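Local coordinates for glutathione S-transferase 5 (Caenorhabditis elegans, PDB 1ZL9), which conjugates reduced glutathione to a broad range of hydrophobic electrophiles, both foreign and endogenous, forming an S-substituted glutathione, at residues H67-A70 with R71-R75. Sequence-based numbering, arbitrary orientation.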
loop_
_atom_site.group_PDB
_atom_site.type_symbol
_atom_site.label_atom_id
_atom_site.label_comp_id
_atom_site.label_asym_id
_atom_site.label_seq_id
_atom_site.Cartn_x
_atom_site.Cartn_y
_atom_site.Cartn_z
ATOM N N HIS A 67 3.711 2.016 -5.515
ATOM C CA HIS A 67 2.298 1.806 -5.771
ATOM C C HIS A 67 1.596 3.154 -6.012
ATOM O O HIS A 67 0.705 3.209 -6.853
ATOM C CB HIS A 67 1.550 1.033 -4.675
ATOM C CG HIS A 67 1.835 -0.441 -4.623
ATOM N ND1 HIS A 67 1.171 -1.354 -5.368
ATOM C CD2 HIS A 67 2.553 -1.174 -3.753
ATOM C CE1 HIS A 67 1.629 -2.567 -5.136
ATOM N NE2 HIS A 67 2.484 -2.488 -4.163
ATOM N N ALA A 68 2.016 4.206 -5.280
ATOM C CA ALA A 68 1.381 5.514 -5.486
ATOM C C ALA A 68 1.678 6.043 -6.873
ATOM O O ALA A 68 0.809 6.593 -7.507
ATOM C CB ALA A 68 1.743 6.532 -4.385
ATOM N N ILE A 69 2.914 5.876 -7.350
ATOM C CA ILE A 69 3.280 6.202 -8.686
ATOM C C ILE A 69 2.506 5.408 -9.729
ATOM O O ILE A 69 1.968 5.992 -10.642
ATOM C CB ILE A 69 4.778 6.018 -8.849
ATOM C CG1 ILE A 69 5.555 6.987 -7.925
ATOM C CG2 ILE A 69 5.220 6.262 -10.263
ATOM C CD1 ILE A 69 7.001 6.614 -7.702
ATOM N N ALA A 70 2.476 4.079 -9.607
ATOM C CA ALA A 70 1.821 3.232 -10.600
ATOM C C ALA A 70 0.338 3.596 -10.672
ATOM O O ALA A 70 -0.266 3.698 -11.756
ATOM C CB ALA A 70 1.982 1.757 -10.193
ATOM N N ARG A 71 -0.253 3.846 -9.507
ATOM C CA ARG A 71 -1.694 4.187 -9.455
ATOM C C ARG A 71 -1.958 5.558 -10.106
ATOM O O ARG A 71 -2.909 5.728 -10.866
ATOM C CB ARG A 71 -2.246 4.145 -8.021
ATOM C CG ARG A 71 -3.764 4.490 -7.923
ATOM C CD ARG A 71 -4.400 4.266 -6.597
ATOM N NE ARG A 71 -4.453 2.834 -6.413
ATOM C CZ ARG A 71 -3.577 2.099 -5.751
ATOM N NH1 ARG A 71 -2.602 2.628 -4.976
ATOM N NH2 ARG A 71 -3.700 0.791 -5.810
ATOM N N PHE A 72 -1.089 6.516 -9.851
ATOM C CA PHE A 72 -1.249 7.841 -10.406
ATOM C C PHE A 72 -1.159 7.760 -11.925
ATOM O O PHE A 72 -2.053 8.247 -12.659
ATOM C CB PHE A 72 -0.153 8.760 -9.878
ATOM C CG PHE A 72 -0.053 10.062 -10.642
ATOM C CD1 PHE A 72 -0.985 11.048 -10.442
ATOM C CD2 PHE A 72 0.989 10.310 -11.532
ATOM C CE1 PHE A 72 -0.898 12.270 -11.139
ATOM C CE2 PHE A 72 1.028 11.493 -12.261
ATOM C CZ PHE A 72 0.112 12.468 -12.050
ATOM N N LEU A 73 -0.128 7.044 -12.396
ATOM C CA LEU A 73 0.056 6.928 -13.834
ATOM C C LEU A 73 -1.065 6.087 -14.463
ATOM O O LEU A 73 -1.577 6.442 -15.536
ATOM C CB LEU A 73 1.398 6.328 -14.167
ATOM C CG LEU A 73 2.629 7.171 -13.784
ATOM C CD1 LEU A 73 3.804 6.311 -14.036
ATOM C CD2 LEU A 73 2.738 8.410 -14.541
ATOM N N ALA A 74 -1.436 4.992 -13.840
ATOM C CA ALA A 74 -2.492 4.141 -14.377
ATOM C C ALA A 74 -3.810 4.928 -14.508
ATOM O O ALA A 74 -4.534 4.752 -15.519
ATOM C CB ALA A 74 -2.703 2.863 -13.554
ATOM N N ARG A 75 -4.134 5.763 -13.527
ATOM C CA ARG A 75 -5.359 6.542 -13.622
ATOM C C ARG A 75 -5.320 7.557 -14.768
ATOM O O ARG A 75 -6.335 7.749 -15.415
ATOM C CB ARG A 75 -5.671 7.248 -12.344
ATOM C CG ARG A 75 -6.165 6.280 -11.274
ATOM C CD ARG A 75 -6.365 6.930 -9.886
ATOM N NE ARG A 75 -7.307 8.024 -9.921
ATOM C CZ ARG A 75 -7.695 8.744 -8.867
ATOM N NH1 ARG A 75 -7.198 8.498 -7.641
ATOM N NH2 ARG A 75 -8.608 9.710 -9.056
#
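H67 to A70 and R71 to A74 meet as successive turns of one alpha helix, each of the first four carbonyls accepting the amide four residues on, from R71 N to H67 O at 2.9 Å through to A74 N to A70 O at 2.7 Å. The bond from L73 N to I69 O is the straightest, 169° at the hydrogen. Side chains meet across this turn at I69 and L73, which lie alongside each other and point the same way, I69 CG2 standing 4.0 Å from L73 CD1. At I69 chi1 is -63°, which sets CG1 anti to the carbonyl carbon and leaves CG2 as the branch beside L73. Branched aliphatic groups suit the place because both pack against L56 of the sheet and against helix 16-25. A70 and A74, with only a methyl each, let V17 and L79 come close. On another face R71 runs back along the helix: CG is anti to the backbone N (chi1 -180°) and the chain bends at chi3, bringing NH1 to 3.8 Å from H67 O. That approach is oblique and long; the polar partner of NH1 is N91 OD1 of the second subunit. F72 touches L56 and V58 and meets W85 of that subunit edge-to-face, while the H67 ring meets W157 near the bound glutathione. Helix 66-76 of the thioredoxin-like domain thus joins two surroundings: I69 and L73 face the sheet and helix 16-25, F72 bridges sheet and second subunit, and R71 reaches into the dimer interface, where its buried guanidinium donates a hydrogen bond to the partner chain.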